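Local coordinates for 182aa long hypothetical protein (Pyrococcus horikoshii, PDB 2GAN) that is a putative acetyltransferase of the GNAT family that probably transfers an acetyl group from acetyl-CoA to an acceptor substrate, at the interface of chains A and B. Residues are numbered along the deposited sequence; one frame, centred on the assembly and turned at random. Chains: chain A/B, 182aa long hypothetical protein.

Contacts 1 and 2 are neighbours, the centres of their C-alpha atoms about 12 Å apart, and share A:Tyr157; both use helix 152-158 of chain A. The centre of the C-alpha atoms of contact 3 lies about 21 Å from that of contact 2 and about 31 Å from that of contact 1. Contact 3 uses the same two strands as contact 2, 141-146 and 172-176, with the chains exchanged, so it belongs with the two-fold mate of contact 2. Together the contacts suggest an exchange of C-terminal segments between GNAT domains and a dimer that may be biological.

Contact 1: the interface of chains A and B. Residues chain A 156-157, 160; chain B 112, 124-125, 128.
In this GNAT-family fold, helix 123-137 of chain B begins in the glycine-rich loop that typically holds the pyrophosphate of acetyl-CoA, and helix 152-158 of chain A meets it. Aromatic contacts come first. A:Tyr156, its CG anti to the backbone N (chi1 -170°), crosses B:Phe112 at about a right angle and sets its CE2 in the plane of B:Phe112 at the ring edge, 3.6 Å from B:Phe112 CE2. A:Tyr157 comes tip to tip with the same ring, its phenol OH 3.5 Å from B:Phe112 CD2. Phenylalanine suits this place because its flat hydrocarbon ring can serve two tyrosines at once. A:Tyr157 occupies the position at which many GNAT enzymes carry a tyrosine general acid, so its phenol may serve the active site of chain B.

The aliphatic contact is tight. A:Lys160 bends at chi2 (61°), and its CG lies 3.4 Å from CD2 of B:Leu128, which crosses it obliquely.

Polar groups gather at the helix start. The side-chain amino group NZ of A:Lys160 gives B:Ser125 OG a weak hydrogen bond of 3.2 Å, lysine combining an apolar stem with a polar tip. The phenol OH of A:Tyr156 approaches the first turn of helix 123-137 beside B:Gly124, without counting as hydrogen-bonded there.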
# COMPACT_ATOMS: atom_id res chain seq x y z
N TYR A 156 -8.28 1.75 2.18
CA TYR A 156 -9.52 1.01 2.45
C TYR A 156 -10.39 1.73 3.48
O TYR A 156 -11.58 2.00 3.24
CB TYR A 156 -9.20 -0.39 2.97
CG TYR A 156 -10.39 -1.31 3.04
CD1 TYR A 156 -10.81 -2.03 1.92
CD2 TYR A 156 -11.09 -1.48 4.24
CE1 TYR A 156 -11.89 -2.91 1.99
CE2 TYR A 156 -12.17 -2.36 4.32
CZ TYR A 156 -12.56 -3.07 3.19
OH TYR A 156 -13.61 -3.95 3.27
N TYR A 157 -9.80 2.04 4.62
CA TYR A 157 -10.51 2.71 5.70
C TYR A 157 -11.11 4.05 5.25
O TYR A 157 -12.26 4.36 5.56
CB TYR A 157 -9.59 2.93 6.89
CG TYR A 157 -9.21 1.67 7.67
CD1 TYR A 157 -10.18 0.77 8.09
CD2 TYR A 157 -7.89 1.45 8.08
CE1 TYR A 157 -9.86 -0.32 8.90
CE2 TYR A 157 -7.56 0.36 8.90
CZ TYR A 157 -8.55 -0.52 9.30
OH TYR A 157 -8.25 -1.56 10.15
N LYS A 160 -14.29 4.15 3.70
CA LYS A 160 -15.16 3.36 4.55
C LYS A 160 -15.70 4.20 5.71
O LYS A 160 -16.23 3.66 6.68
CB LYS A 160 -14.40 2.16 5.10
CG LYS A 160 -15.07 0.84 4.85
CD LYS A 160 -15.22 0.57 3.37
CE LYS A 160 -15.86 -0.78 3.15
NZ LYS A 160 -16.02 -1.07 1.70
N PHE B 112 -7.40 -6.50 11.70
CA PHE B 112 -8.39 -6.58 10.63
C PHE B 112 -7.78 -7.15 9.36
O PHE B 112 -6.97 -6.50 8.70
CB PHE B 112 -8.96 -5.19 10.34
CG PHE B 112 -9.92 -5.14 9.17
CD1 PHE B 112 -10.85 -6.16 8.95
CD2 PHE B 112 -9.95 -4.02 8.34
CE1 PHE B 112 -11.80 -6.07 7.92
CE2 PHE B 112 -10.89 -3.91 7.31
CZ PHE B 112 -11.81 -4.93 7.09
N GLY B 124 -14.70 -8.17 4.28
CA GLY B 124 -14.10 -7.04 4.97
C GLY B 124 -15.11 -6.02 5.48
O GLY B 124 -15.06 -5.59 6.64
N SER B 125 -16.04 -5.63 4.61
CA SER B 125 -17.07 -4.65 4.97
C SER B 125 -17.91 -5.12 6.15
O SER B 125 -18.16 -4.37 7.09
CB SER B 125 -18.01 -4.39 3.79
OG SER B 125 -17.32 -3.78 2.72
N LEU B 128 -15.80 -4.94 9.46
CA LEU B 128 -15.54 -3.55 9.84
C LEU B 128 -16.82 -2.87 10.32
O LEU B 128 -16.84 -2.21 11.36
CB LEU B 128 -14.97 -2.78 8.65
CG LEU B 128 -14.60 -1.33 8.97
CD1 LEU B 128 -13.58 -1.30 10.10
CD2 LEU B 128 -14.05 -0.65 7.72

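Contact 2: the interface of chains A and B. Residues chain A 151-154, 157, 170-172, 174; chain B 32, 144-148, 150-151.
B:Val144 sits at the apolar centre, its CG1 over one face of the A:Tyr157 ring, 4.0 Å from the centroid, while CG2 turns to A:Leu174 CB; beta-branching aims two methyls at different neighbours. B:Thr146 CG2 continues the patch at A:Leu174 CD1, 3.7 Å away. Beyond it, A:Val172 CG2 presses on B:Pro148 CD, and A:Phe171 and B:Phe147 lie side by side, edge meeting edge. Toward the rim, the edge of A:Tyr153 stands over a face of B:Tyr32, planes 74° apart.

With chi1 67°, B:Thr146 places OG1 in the crowded position between its backbone N and carbonyl carbon. From there OG1 donates a hydrogen bond of 2.9 Å to A:Val172 O, on a lone pair in the carbonyl plane; B:Thr146 N reaches the same oxygen from above that plane, so two donors grip it. OG1 also meets water 2, which leads to A:Glu151 OE1. That carboxylate caps helix 152-158: OE1 accepts from A:Ser154 N at 2.7 Å and OE2 from A:Tyr153 N, and the helix start may stabilise its charge.

A:Val172 pairs antiparallel with B:Thr146, and A:Leu174 with B:Val144, the latter through a nearly straight hydrogen bond from A:Leu174 N to B:Val144 O (2.9 Å, 174° at H). Strand 172-176 of chain A thus appears to complete the sheet of chain B, as in a swap of C-terminal segments.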
# COMPACT_ATOMS: atom_id res chain seq x y z
N GLU A 151 -1.42 3.73 0.90
CA GLU A 151 -1.14 2.53 1.69
C GLU A 151 -2.45 1.77 1.78
O GLU A 151 -3.50 2.36 2.02
CB GLU A 151 -0.65 2.93 3.09
CG GLU A 151 -0.25 1.76 3.99
CD GLU A 151 -1.44 1.14 4.72
OE1 GLU A 151 -2.37 1.88 5.10
OE2 GLU A 151 -1.43 -0.09 4.94
N ALA A 152 -2.38 0.46 1.58
CA ALA A 152 -3.56 -0.41 1.58
C ALA A 152 -4.63 -0.18 2.66
O ALA A 152 -5.80 0.02 2.33
CB ALA A 152 -3.12 -1.86 1.60
N TYR A 153 -4.24 -0.21 3.93
CA TYR A 153 -5.23 -0.03 4.98
C TYR A 153 -5.84 1.36 5.00
O TYR A 153 -7.05 1.51 5.08
CB TYR A 153 -4.64 -0.36 6.35
CG TYR A 153 -4.65 -1.84 6.64
CD1 TYR A 153 -3.58 -2.65 6.26
CD2 TYR A 153 -5.74 -2.44 7.26
CE1 TYR A 153 -3.60 -4.03 6.48
CE2 TYR A 153 -5.78 -3.81 7.49
CZ TYR A 153 -4.71 -4.60 7.10
OH TYR A 153 -4.74 -5.96 7.31
N SER A 154 -4.99 2.38 4.92
CA SER A 154 -5.50 3.73 4.94
C SER A 154 -6.49 3.93 3.80
O SER A 154 -7.58 4.45 4.01
CB SER A 154 -4.36 4.73 4.83
OG SER A 154 -4.85 6.03 5.05
N TYR A 157 -9.80 2.04 4.62
CA TYR A 157 -10.51 2.71 5.70
C TYR A 157 -11.11 4.05 5.25
O TYR A 157 -12.26 4.36 5.56
CB TYR A 157 -9.59 2.93 6.89
CG TYR A 157 -9.21 1.67 7.67
CD1 TYR A 157 -10.18 0.77 8.09
CD2 TYR A 157 -7.89 1.45 8.08
CE1 TYR A 157 -9.86 -0.32 8.90
CE2 TYR A 157 -7.56 0.36 8.90
CZ TYR A 157 -8.55 -0.52 9.30
OH TYR A 157 -8.25 -1.56 10.15
N GLU A 170 5.88 7.07 13.09
CA GLU A 170 5.78 6.33 11.84
C GLU A 170 4.35 5.86 11.57
O GLU A 170 4.12 5.03 10.69
CB GLU A 170 6.69 5.10 11.85
CG GLU A 170 8.13 5.35 12.28
CD GLU A 170 9.06 4.22 11.86
OE1 GLU A 170 8.73 3.03 12.10
OE2 GLU A 170 10.14 4.52 11.29
N PHE A 171 3.38 6.40 12.31
CA PHE A 171 1.99 5.98 12.14
C PHE A 171 1.04 7.08 11.71
O PHE A 171 1.32 8.26 11.86
CB PHE A 171 1.45 5.36 13.43
CG PHE A 171 2.50 4.73 14.29
CD1 PHE A 171 3.26 5.49 15.17
CD2 PHE A 171 2.74 3.36 14.22
CE1 PHE A 171 4.24 4.91 15.96
CE2 PHE A 171 3.73 2.76 15.01
CZ PHE A 171 4.47 3.54 15.88
N VAL A 172 -0.12 6.66 11.20
CA VAL A 172 -1.15 7.59 10.76
C VAL A 172 -2.48 7.16 11.39
O VAL A 172 -3.10 6.21 10.92
CB VAL A 172 -1.32 7.57 9.24
CG1 VAL A 172 -2.49 8.47 8.84
CG2 VAL A 172 -0.04 8.04 8.56
N LEU A 174 -6.38 7.17 12.16
CA LEU A 174 -7.61 7.55 11.47
C LEU A 174 -8.79 7.37 12.42
O LEU A 174 -8.78 6.49 13.28
CB LEU A 174 -7.82 6.68 10.24
CG LEU A 174 -6.66 6.52 9.26
CD1 LEU A 174 -6.97 5.40 8.29
CD2 LEU A 174 -6.41 7.83 8.52
N TYR B 32 2.31 -7.40 5.21
CA TYR B 32 1.40 -7.58 6.34
C TYR B 32 1.45 -9.02 6.86
O TYR B 32 1.62 -9.95 6.09
CB TYR B 32 -0.03 -7.24 5.90
CG TYR B 32 -0.18 -5.84 5.33
CD1 TYR B 32 -0.08 -4.72 6.15
CD2 TYR B 32 -0.43 -5.65 3.97
CE1 TYR B 32 -0.22 -3.43 5.63
CE2 TYR B 32 -0.57 -4.36 3.45
CZ TYR B 32 -0.47 -3.26 4.27
OH TYR B 32 -0.60 -2.00 3.75
N VAL B 144 -8.32 3.66 14.16
CA VAL B 144 -7.44 2.65 13.58
C VAL B 144 -6.06 3.29 13.39
O VAL B 144 -5.94 4.50 13.25
CB VAL B 144 -7.94 2.14 12.21
CG1 VAL B 144 -9.13 1.20 12.40
CG2 VAL B 144 -8.32 3.31 11.31
N VAL B 145 -5.04 2.45 13.39
CA VAL B 145 -3.67 2.91 13.21
C VAL B 145 -3.10 2.27 11.95
O VAL B 145 -3.17 1.05 11.79
CB VAL B 145 -2.81 2.54 14.42
CG1 VAL B 145 -1.39 3.08 14.25
CG2 VAL B 145 -3.44 3.09 15.68
N THR B 146 -2.56 3.09 11.06
CA THR B 146 -2.00 2.59 9.81
C THR B 146 -0.51 2.94 9.71
O THR B 146 -0.03 3.80 10.45
CB THR B 146 -2.75 3.20 8.60
OG1 THR B 146 -2.49 4.61 8.54
CG2 THR B 146 -4.25 2.98 8.75
N PHE B 147 0.20 2.27 8.82
CA PHE B 147 1.63 2.50 8.64
C PHE B 147 1.92 2.94 7.20
O PHE B 147 2.03 2.12 6.30
CB PHE B 147 2.39 1.21 8.97
CG PHE B 147 1.96 0.57 10.26
CD1 PHE B 147 2.25 1.17 11.49
CD2 PHE B 147 1.24 -0.62 10.26
CE1 PHE B 147 1.81 0.59 12.69
CE2 PHE B 147 0.80 -1.20 11.45
CZ PHE B 147 1.09 -0.59 12.67
N PRO B 148 2.05 4.26 6.97
CA PRO B 148 2.32 4.81 5.63
C PRO B 148 3.49 4.20 4.85
O PRO B 148 3.44 4.14 3.62
CB PRO B 148 2.48 6.31 5.88
CG PRO B 148 2.86 6.39 7.35
CD PRO B 148 1.98 5.34 7.97
N LEU B 150 4.21 1.26 4.49
CA LEU B 150 3.81 0.01 3.85
C LEU B 150 3.12 0.24 2.50
O LEU B 150 2.64 -0.71 1.87
CB LEU B 150 2.89 -0.79 4.79
CG LEU B 150 3.53 -1.87 5.69
CD1 LEU B 150 4.96 -1.54 6.02
CD2 LEU B 150 2.69 -2.03 6.96
N GLU B 151 3.07 1.50 2.05
CA GLU B 151 2.47 1.82 0.76
C GLU B 151 3.27 1.03 -0.29
O GLU B 151 4.50 1.05 -0.28
CB GLU B 151 2.54 3.33 0.49
CG GLU B 151 1.96 3.77 -0.85
CD GLU B 151 2.97 3.67 -1.98
OE1 GLU B 151 2.63 3.13 -3.05
OE2 GLU B 151 4.10 4.14 -1.79
O HOH W 1 0.14 -1.09 1.40
O HOH W 2 -0.62 4.36 6.21

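Contact 3: the interface of chains A and B. Residues chain A 96, 98, 100-101, 143; chain B 165-166, 168, 171, 173.
Strand 172-176 of the GNAT fold carries B:Ile173, which splits at CB into two arms that meet chain A in an essentially apolar contact, with no polar pair close enough to bond. The short arm, CG2, lies anti to the backbone N and meets A:Leu101 CD1 tip to tip at 3.9 Å. Along the long arm, CG1, anti to the carbonyl carbon and beside the backbone N (chi1 -58°), lies 3.9 Å from CE3 of A:Trp96. The arm runs on extended (chi2 176°), and at its tip CD1 packs tightly on A:Pro98 CD, 3.5 Å away, while it lies in plane at the edge of the indole. Branched isoleucine can thus fill a corner between a leucine, a rigid proline and a flat indole.

Other contacts surround this core. A:Pro98 CG meets the selenium of B:Met166, a selenomethionine, at 3.5 Å. The flexible chain of B:Met166 bends at chi3, and its methyl CE lies 3.6 Å from the carboxylate OE2 of A:Glu100. B:Ile165 crosses A:Tyr143 at about a right angle, setting CD1 in plane at the ring's edge.

Both faces of the B:Phe171 ring are covered: CB of B:Tyr168 from its own chain on one, and A:Trp96 CB on the other, 3.8 Å from the centroid. A flat aromatic ring suits a slot between two methylene groups.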
# COMPACT_ATOMS: atom_id res chain seq x y z
N TRP A 96 5.69 17.63 -8.33
CA TRP A 96 6.19 17.30 -7.00
C TRP A 96 7.67 17.66 -6.76
O TRP A 96 8.13 17.64 -5.63
CB TRP A 96 5.96 15.81 -6.68
CG TRP A 96 6.51 14.86 -7.71
CD1 TRP A 96 5.88 14.42 -8.85
CD2 TRP A 96 7.82 14.29 -7.73
NE1 TRP A 96 6.73 13.63 -9.58
CE2 TRP A 96 7.92 13.53 -8.91
CE3 TRP A 96 8.92 14.35 -6.87
CZ2 TRP A 96 9.09 12.82 -9.26
CZ3 TRP A 96 10.08 13.66 -7.20
CH2 TRP A 96 10.15 12.90 -8.39
N PRO A 98 10.81 19.67 -5.89
CA PRO A 98 11.24 20.90 -5.23
C PRO A 98 12.53 21.47 -5.83
O PRO A 98 13.23 20.80 -6.61
CB PRO A 98 11.43 20.46 -3.78
CG PRO A 98 12.03 19.10 -3.96
CD PRO A 98 11.15 18.49 -5.07
N GLU A 100 15.32 21.87 -4.48
CA GLU A 100 16.50 21.12 -4.12
C GLU A 100 16.80 19.99 -5.10
O GLU A 100 17.93 19.51 -5.17
CB GLU A 100 16.38 20.57 -2.69
CG GLU A 100 16.39 21.67 -1.63
CD GLU A 100 15.01 21.93 -1.05
OE1 GLU A 100 14.04 22.02 -1.84
OE2 GLU A 100 14.90 22.04 0.19
N LEU A 101 15.80 19.55 -5.86
CA LEU A 101 16.04 18.49 -6.84
C LEU A 101 16.19 19.04 -8.25
O LEU A 101 16.17 18.28 -9.22
CB LEU A 101 14.94 17.44 -6.82
CG LEU A 101 14.83 16.53 -5.59
CD1 LEU A 101 14.13 15.24 -6.02
CD2 LEU A 101 16.20 16.21 -5.03
N TYR A 143 15.93 9.25 -8.31
CA TYR A 143 14.94 9.75 -7.34
C TYR A 143 13.55 9.29 -7.77
O TYR A 143 13.28 9.15 -8.96
CB TYR A 143 14.94 11.28 -7.32
CG TYR A 143 16.11 11.92 -6.63
CD1 TYR A 143 16.03 12.30 -5.29
CD2 TYR A 143 17.30 12.17 -7.31
CE1 TYR A 143 17.09 12.91 -4.65
CE2 TYR A 143 18.38 12.78 -6.67
CZ TYR A 143 18.26 13.15 -5.34
OH TYR A 143 19.31 13.77 -4.70
N ILE B 165 14.15 11.16 1.62
CA ILE B 165 14.94 12.39 1.75
C ILE B 165 14.06 13.60 2.02
O ILE B 165 14.45 14.50 2.76
CB ILE B 165 15.77 12.72 0.49
CG1 ILE B 165 14.85 12.89 -0.71
CG2 ILE B 165 16.84 11.66 0.28
CD1 ILE B 165 15.47 13.68 -1.83
N MSE B 166 12.88 13.65 1.42
CA MSE B 166 11.97 14.77 1.65
C MSE B 166 10.54 14.28 1.78
O MSE B 166 10.09 13.42 1.01
CB MSE B 166 12.07 15.79 0.52
CG MSE B 166 13.42 16.47 0.41
SE MSE B 166 13.36 17.88 -0.91
CE MSE B 166 12.62 19.27 0.22
N TYR B 168 6.35 15.37 2.26
CA TYR B 168 5.31 16.37 2.06
C TYR B 168 3.98 15.77 2.47
O TYR B 168 3.87 14.55 2.63
CB TYR B 168 5.26 16.80 0.60
CG TYR B 168 6.36 17.76 0.23
CD1 TYR B 168 6.12 19.13 0.19
CD2 TYR B 168 7.64 17.31 -0.07
CE1 TYR B 168 7.13 20.03 -0.14
CE2 TYR B 168 8.66 18.19 -0.41
CZ TYR B 168 8.39 19.55 -0.44
OH TYR B 168 9.38 20.43 -0.78
N PHE B 171 2.92 13.60 -0.58
CA PHE B 171 3.88 12.69 -1.19
C PHE B 171 5.20 12.65 -0.44
O PHE B 171 5.48 13.51 0.39
CB PHE B 171 4.15 13.09 -2.65
CG PHE B 171 4.69 14.49 -2.81
CD1 PHE B 171 3.83 15.58 -2.97
CD2 PHE B 171 6.06 14.73 -2.77
CE1 PHE B 171 4.32 16.88 -3.08
CE2 PHE B 171 6.57 16.03 -2.88
CZ PHE B 171 5.70 17.11 -3.03
N ILE B 173 9.45 11.97 -1.19
CA ILE B 173 10.48 11.74 -2.19
C ILE B 173 11.53 10.76 -1.69
O ILE B 173 11.96 10.84 -0.55
CB ILE B 173 11.16 13.09 -2.61
CG1 ILE B 173 10.09 14.06 -3.14
CG2 ILE B 173 12.20 12.83 -3.68
CD1 ILE B 173 10.60 15.44 -3.49